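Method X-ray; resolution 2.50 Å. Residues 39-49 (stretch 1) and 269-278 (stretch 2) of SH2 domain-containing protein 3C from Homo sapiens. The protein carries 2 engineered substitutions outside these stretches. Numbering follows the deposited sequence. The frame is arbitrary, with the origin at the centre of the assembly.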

ATOM      1  N   ARG A  39     -13.372  16.487 -20.422  1.00 61.05           N
ATOM      2  CA  ARG A  39     -14.014  15.873 -21.571  1.00 69.40           C
ATOM      3  C   ARG A  39     -13.033  14.960 -22.323  1.00 77.21           C
ATOM      4  O   ARG A  39     -13.369  13.811 -22.647  1.00 80.04           O
ATOM      5  N   LYS A  40     -11.822  15.458 -22.582  1.00 73.10           N
ATOM      6  CA  LYS A  40     -10.795  14.657 -23.255  1.00 70.12           C
ATOM      7  C   LYS A  40     -10.498  13.385 -22.462  1.00 67.01           C
ATOM      8  O   LYS A  40     -10.470  12.278 -23.011  1.00 62.19           O
ATOM      9  N   VAL A  41     -10.283  13.541 -21.161  1.00 67.99           N
ATOM     10  CA  VAL A  41     -10.043  12.387 -20.299  1.00 63.18           C
ATOM     11  C   VAL A  41     -11.205  11.386 -20.392  1.00 59.84           C
ATOM     12  O   VAL A  41     -10.978  10.186 -20.553  1.00 61.97           O
ATOM     13  N   LYS A  42     -12.445  11.865 -20.298  1.00 60.07           N
ATOM     14  CA  LYS A  42     -13.603  10.965 -20.449  1.00 66.50           C
ATOM     15  C   LYS A  42     -13.587  10.311 -21.830  1.00 66.11           C
ATOM     16  O   LYS A  42     -13.765   9.092 -21.970  1.00 62.65           O
ATOM     17  N   GLU A  43     -13.366  11.128 -22.853  1.00 54.69           N
ATOM     18  CA  GLU A  43     -13.195  10.586 -24.186  1.00 60.78           C
ATOM     19  C   GLU A  43     -12.118   9.504 -24.188  1.00 69.30           C
ATOM     20  O   GLU A  43     -12.371   8.394 -24.645  1.00 74.43           O
ATOM     21  N   LEU A  44     -10.934   9.804 -23.647  1.00 65.21           N
ATOM     22  CA  LEU A  44      -9.828   8.839 -23.695  1.00 59.35           C
ATOM     23  C   LEU A  44     -10.170   7.530 -23.003  1.00 61.28           C
ATOM     24  O   LEU A  44      -9.864   6.462 -23.519  1.00 66.94           O
ATOM     25  N   LEU A  45     -10.816   7.613 -21.841  1.00 68.16           N
ATOM     26  CA  LEU A  45     -11.226   6.423 -21.104  1.00 62.16           C
ATOM     27  C   LEU A  45     -12.282   5.662 -21.901  1.00 65.57           C
ATOM     28  O   LEU A  45     -12.207   4.435 -22.036  1.00 61.18           O
ATOM     29  N   ALA A  46     -13.249   6.398 -22.445  1.00 69.77           N
ATOM     30  CA  ALA A  46     -14.339   5.788 -23.221  1.00 72.98           C
ATOM     31  C   ALA A  46     -13.890   5.063 -24.489  1.00 76.33           C
ATOM     32  O   ALA A  46     -14.484   4.050 -24.856  1.00 81.52           O
ATOM     33  N   GLU A  47     -12.861   5.590 -25.153  1.00 78.21           N
ATOM     34  CA  GLU A  47     -12.425   5.087 -26.467  1.00 76.60           C
ATOM     35  C   GLU A  47     -12.124   3.609 -26.427  1.00 69.84           C
ATOM     36  O   GLU A  47     -12.070   2.949 -27.458  1.00 76.85           O
ATOM     37  N   VAL A  48     -11.905   3.079 -25.235  1.00 61.88           N
ATOM     38  CA  VAL A  48     -11.251   1.798 -25.171  1.00 58.46           C
ATOM     39  C   VAL A  48     -11.852   0.888 -24.101  1.00 57.36           C
ATOM     40  O   VAL A  48     -12.352   1.352 -23.077  1.00 56.33           O
ATOM     41  N   ASP A  49     -11.804  -0.415 -24.351  1.00 51.88           N
ATOM     42  CA  ASP A  49     -12.475  -1.359 -23.485  1.00 57.64           C
ATOM     43  C   ASP A  49     -11.801  -1.454 -22.097  1.00 63.33           C
ATOM     44  O   ASP A  49     -10.727  -0.918 -21.890  1.00 72.04           O
ATOM     45  N   ALA A 269       1.175   0.382 -26.167  1.00 60.43           N
ATOM     46  CA  ALA A 269       0.581   1.396 -25.301  1.00 64.40           C
ATOM     47  C   ALA A 269       0.168   2.623 -26.080  1.00 67.15           C
ATOM     48  O   ALA A 269       0.879   3.053 -26.981  1.00 68.99           O
ATOM     49  N   ARG A 270      -0.979   3.190 -25.726  1.00 68.77           N
ATOM     50  CA  ARG A 270      -1.360   4.484 -26.263  1.00 72.28           C
ATOM     51  C   ARG A 270      -0.920   5.561 -25.287  1.00 73.40           C
ATOM     52  O   ARG A 270      -1.519   5.728 -24.232  1.00 83.53           O
ATOM     53  N   PRO A 271       0.145   6.283 -25.637  1.00 63.11           N
ATOM     54  CA  PRO A 271       0.689   7.443 -24.935  1.00 62.09           C
ATOM     55  C   PRO A 271      -0.326   8.233 -24.104  1.00 67.44           C
ATOM     56  O   PRO A 271      -0.117   8.400 -22.891  1.00 77.69           O
ATOM     57  N   GLU A 272      -1.398   8.709 -24.732  1.00 67.87           N
ATOM     58  CA  GLU A 272      -2.353   9.591 -24.047  1.00 66.72           C
ATOM     59  C   GLU A 272      -3.007   8.882 -22.882  1.00 66.79           C
ATOM     60  O   GLU A 272      -3.299   9.474 -21.844  1.00 70.93           O
ATOM     61  N   LEU A 273      -3.230   7.596 -23.071  1.00 69.08           N
ATOM     62  CA  LEU A 273      -3.845   6.778 -22.058  1.00 66.53           C
ATOM     63  C   LEU A 273      -2.897   6.656 -20.886  1.00 68.70           C
ATOM     64  O   LEU A 273      -3.327   6.781 -19.736  1.00 67.05           O
ATOM     65  N   LEU A 274      -1.609   6.429 -21.164  1.00 70.04           N
ATOM     66  CA  LEU A 274      -0.608   6.392 -20.084  1.00 58.49           C
ATOM     67  C   LEU A 274      -0.634   7.722 -19.360  1.00 57.04           C
ATOM     68  O   LEU A 274      -0.682   7.754 -18.127  1.00 58.31           O
ATOM     69  N   GLU A 275      -0.655   8.831 -20.099  1.00 43.88           N
ATOM     70  CA  GLU A 275      -0.726  10.111 -19.388  1.00 48.43           C
ATOM     71  C   GLU A 275      -1.874  10.142 -18.367  1.00 61.68           C
ATOM     72  O   GLU A 275      -1.676  10.567 -17.209  1.00 59.80           O
ATOM     73  N   VAL A 276      -3.057   9.663 -18.795  1.00 56.56           N
ATOM     74  CA  VAL A 276      -4.297   9.748 -18.006  1.00 50.08           C
ATOM     75  C   VAL A 276      -4.151   9.015 -16.678  1.00 56.98           C
ATOM     76  O   VAL A 276      -4.661   9.441 -15.649  1.00 52.66           O
ATOM     77  N   PHE A 277      -3.402   7.919 -16.717  1.00 65.68           N
ATOM     78  CA  PHE A 277      -3.192   7.059 -15.568  1.00 57.94           C
ATOM     79  C   PHE A 277      -1.903   7.400 -14.819  1.00 62.72           C
ATOM     80  O   PHE A 277      -1.373   6.576 -14.055  1.00 56.84           O
ATOM     81  N   SER A 278      -1.398   8.605 -15.052  1.00 55.28           N
ATOM     82  CA  SER A 278      -0.218   9.060 -14.348  1.00 56.36           C
ATOM     83  C   SER A 278      -0.643  10.016 -13.226  1.00 61.77           C
ATOM     84  O   SER A 278      -1.482  10.913 -13.455  1.00 57.36           O
TER

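One salt bridge joins residues 39-49 to residues 269-278, two segments of one chain: Glu-47 OE1 lies 3.5 Å from Arg-270 NH1. Both side chains start toward the opposing stretch; Glu-47 is m, t at chi1 and chi2, and Arg-270 is m, t, t through chi3. The carboxylate oxygen sits at the edge of the guanidinium, near its plane, while Val-48, which points in with chi1 off-well at 95°, covers one face, with CG2 4.2 Å from Arg-270 NE. No hydrogen bond crosses the contact.

Lys-40 (chi1 off-well at -136°, then m, t, t) leaves its helix sideways, but its end comes nearer, close to two acids. Its NZ is 3.5 Å from Glu-47 OE2, a salt bridge within the first stretch, and 4.4 Å from Glu-272 OE1, opposite charges too far apart for a salt bridge. Glu-272 (m, t) also points in, and its OE1 lies 3.5 Å from Leu-44 CD2, so this acid borders the apolar packing. Outside the contact, on the first helix, Arg-39 NH1 and Glu-43 OE2 form a 2.9 Å salt bridge with a weak hydrogen bond.

The helices cross at 117°, their axes 10.1 Å apart at closest approach. The apolar packing centres on Leu-44 (m, t) and Val-276 (t), which both point in and meet at 3.6 Å between Leu-44 CD1 and Val-276 CG2. The other methyl of Val-276, CG1, is 3.8 Å from Val-41 CG1 and 4.0 Å from Leu-45 CD2, so three residues of the first helix contact this valine. Val-41 is t; Leu-45 (m, t) starts sideways, yet its CD2 also reaches Phe-277 CZ at 3.8 Å, meeting the ring (chi1 m) obliquely. Leu-273, its chi1 off-well at -118°, likewise starts sideways and brings CD1 within 4.0 Å of Val-48 CG1.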

ATOM      1  CB  ARG A  39     -14.615  16.946 -22.483  1.00 76.52           C
ATOM      2  CG  ARG A  39     -15.367  16.419 -23.712  1.00 88.93           C
ATOM      3  CD  ARG A  39     -15.760  17.557 -24.664  1.00100.09           C
ATOM      4  NE  ARG A  39     -14.629  18.449 -24.938  1.00117.06           N
ATOM      5  CZ  ARG A  39     -13.462  18.059 -25.458  1.00126.97           C
ATOM      6  NH1 ARG A  39     -13.254  16.785 -25.773  1.00126.45           N
ATOM      7  NH2 ARG A  39     -12.489  18.945 -25.659  1.00129.77           N
ATOM      8  CB  LYS A  40      -9.504  15.463 -23.434  1.00 79.79           C
ATOM      9  CG  LYS A  40      -8.857  15.317 -24.817  1.00 85.60           C
ATOM     10  CD  LYS A  40      -8.759  13.857 -25.251  1.00 89.98           C
ATOM     11  CE  LYS A  40      -8.498  13.728 -26.751  1.00100.60           C
ATOM     12  NZ  LYS A  40      -8.997  12.427 -27.299  1.00106.02           N
ATOM     13  CB  VAL A  41      -9.749  12.822 -18.833  1.00 62.58           C
ATOM     14  CG1 VAL A  41      -9.555  11.611 -17.911  1.00 54.89           C
ATOM     15  CG2 VAL A  41      -8.530  13.717 -18.805  1.00 53.59           C
ATOM     16  CB  LYS A  42     -14.920  11.712 -20.249  1.00 66.33           C
ATOM     17  CG  LYS A  42     -16.154  10.858 -20.514  1.00 70.79           C
ATOM     18  CD  LYS A  42     -17.432  11.683 -20.387  1.00 71.31           C
ATOM     19  CE  LYS A  42     -17.488  12.384 -19.030  1.00 74.66           C
ATOM     20  NZ  LYS A  42     -17.514  11.427 -17.886  1.00 64.57           N
ATOM     21  CB  GLU A  43     -12.898  11.694 -25.198  1.00 75.99           C
ATOM     22  CG  GLU A  43     -14.169  12.401 -25.678  1.00 95.45           C
ATOM     23  CD  GLU A  43     -13.917  13.722 -26.400  1.00101.82           C
ATOM     24  OE1 GLU A  43     -12.773  13.971 -26.851  1.00 97.10           O
ATOM     25  OE2 GLU A  43     -14.883  14.514 -26.507  1.00107.69           O
ATOM     26  CB  LEU A  44      -8.541   9.428 -23.123  1.00 65.79           C
ATOM     27  CG  LEU A  44      -7.959  10.536 -24.002  1.00 73.27           C
ATOM     28  CD1 LEU A  44      -6.995  11.386 -23.207  1.00 72.23           C
ATOM     29  CD2 LEU A  44      -7.308   9.973 -25.279  1.00 72.60           C
ATOM     30  CB  LEU A  45     -11.736   6.786 -19.700  1.00 51.94           C
ATOM     31  CG  LEU A  45     -10.720   7.446 -18.753  1.00 57.35           C
ATOM     32  CD1 LEU A  45     -11.372   8.087 -17.504  1.00 49.35           C
ATOM     33  CD2 LEU A  45      -9.667   6.414 -18.362  1.00 45.14           C
ATOM     34  CB  ALA A  46     -15.391   6.824 -23.572  1.00 53.24           C
ATOM     35  CB  GLU A  47     -11.149   5.803 -26.951  1.00 74.81           C
ATOM     36  CG  GLU A  47     -11.341   7.203 -27.532  1.00 79.39           C
ATOM     37  CD  GLU A  47     -10.020   7.886 -27.912  1.00 86.43           C
ATOM     38  OE1 GLU A  47      -9.020   7.172 -28.173  1.00 85.15           O
ATOM     39  OE2 GLU A  47      -9.985   9.142 -27.942  1.00 89.47           O
ATOM     40  CB  VAL A  48      -9.723   1.996 -25.010  1.00 53.31           C
ATOM     41  CG1 VAL A  48      -9.299   1.943 -23.542  1.00 48.67           C
ATOM     42  CG2 VAL A  48      -8.983   0.970 -25.824  1.00 62.33           C
ATOM     43  CB  ASP A  49     -12.577  -2.717 -24.184  1.00 54.31           C
ATOM     44  CG  ASP A  49     -11.249  -3.448 -24.255  1.00 72.23           C
ATOM     45  OD1 ASP A  49     -10.315  -3.111 -23.492  1.00 82.36           O
ATOM     46  OD2 ASP A  49     -11.145  -4.390 -25.062  1.00 79.07           O
ATOM     47  CB  ALA A 269       1.535   1.785 -24.163  1.00 59.68           C
ATOM     48  CB  ARG A 270      -2.865   4.574 -26.466  1.00 73.17           C
ATOM     49  CG  ARG A 270      -3.502   3.311 -26.992  1.00 77.38           C
ATOM     50  CD  ARG A 270      -5.008   3.446 -26.922  1.00 76.72           C
ATOM     51  NE  ARG A 270      -5.690   2.621 -27.912  1.00 82.84           N
ATOM     52  CZ  ARG A 270      -6.647   3.083 -28.705  1.00 86.09           C
ATOM     53  NH1 ARG A 270      -7.022   4.353 -28.611  1.00 82.79           N
ATOM     54  NH2 ARG A 270      -7.230   2.281 -29.589  1.00 93.94           N
ATOM     55  CB  PRO A 271       1.224   8.312 -26.081  1.00 66.25           C
ATOM     56  CG  PRO A 271       1.225   7.395 -27.339  1.00 59.06           C
ATOM     57  CD  PRO A 271       0.920   6.004 -26.851  1.00 58.65           C
ATOM     58  CB  GLU A 272      -3.430  10.082 -25.006  1.00 67.66           C
ATOM     59  CG  GLU A 272      -2.900  10.682 -26.296  1.00 74.20           C
ATOM     60  CD  GLU A 272      -3.972  11.459 -27.041  1.00 82.61           C
ATOM     61  OE1 GLU A 272      -4.893  10.820 -27.596  1.00 82.33           O
ATOM     62  OE2 GLU A 272      -3.899  12.709 -27.052  1.00 86.23           O
ATOM     63  CB  LEU A 273      -4.171   5.406 -22.630  1.00 74.99           C
ATOM     64  CG  LEU A 273      -5.632   4.984 -22.669  1.00 70.39           C
ATOM     65  CD1 LEU A 273      -5.685   3.493 -22.928  1.00 76.58           C
ATOM     66  CD2 LEU A 273      -6.306   5.301 -21.345  1.00 67.44           C
ATOM     67  CB  LEU A 274       0.810   6.077 -20.578  1.00 57.08           C
ATOM     68  CG  LEU A 274       1.026   4.652 -21.094  1.00 56.32           C
ATOM     69  CD1 LEU A 274       2.458   4.380 -21.490  1.00 63.67           C
ATOM     70  CD2 LEU A 274       0.608   3.673 -20.060  1.00 51.08           C
ATOM     71  CB  GLU A 275      -0.857  11.270 -20.349  1.00 54.81           C
ATOM     72  CG  GLU A 275      -0.718  12.616 -19.686  1.00 61.66           C
ATOM     73  CD  GLU A 275      -0.211  13.670 -20.661  1.00 71.95           C
ATOM     74  OE1 GLU A 275       0.282  13.282 -21.748  1.00 73.82           O
ATOM     75  OE2 GLU A 275      -0.310  14.882 -20.349  1.00 76.71           O
ATOM     76  CB  VAL A 276      -5.506   9.175 -18.810  1.00 59.02           C
ATOM     77  CG1 VAL A 276      -6.706   9.039 -17.936  1.00 52.98           C
ATOM     78  CG2 VAL A 276      -5.834  10.072 -20.035  1.00 46.36           C
ATOM     79  CB  PHE A 277      -3.155   5.606 -16.030  1.00 52.31           C
ATOM     80  CG  PHE A 277      -4.500   5.054 -16.337  1.00 61.67           C
ATOM     81  CD1 PHE A 277      -5.528   5.143 -15.395  1.00 60.02           C
ATOM     82  CD2 PHE A 277      -4.764   4.474 -17.571  1.00 60.51           C
ATOM     83  CE1 PHE A 277      -6.792   4.643 -15.678  1.00 56.02           C
ATOM     84  CE2 PHE A 277      -6.028   3.970 -17.861  1.00 57.11           C
ATOM     85  CZ  PHE A 277      -7.040   4.060 -16.919  1.00 59.11           C
ATOM     86  CB  SER A 278       0.772   9.729 -15.313  1.00 55.12           C
ATOM     87  OG  SER A 278       0.875  11.119 -15.059  1.00 60.54           O
TER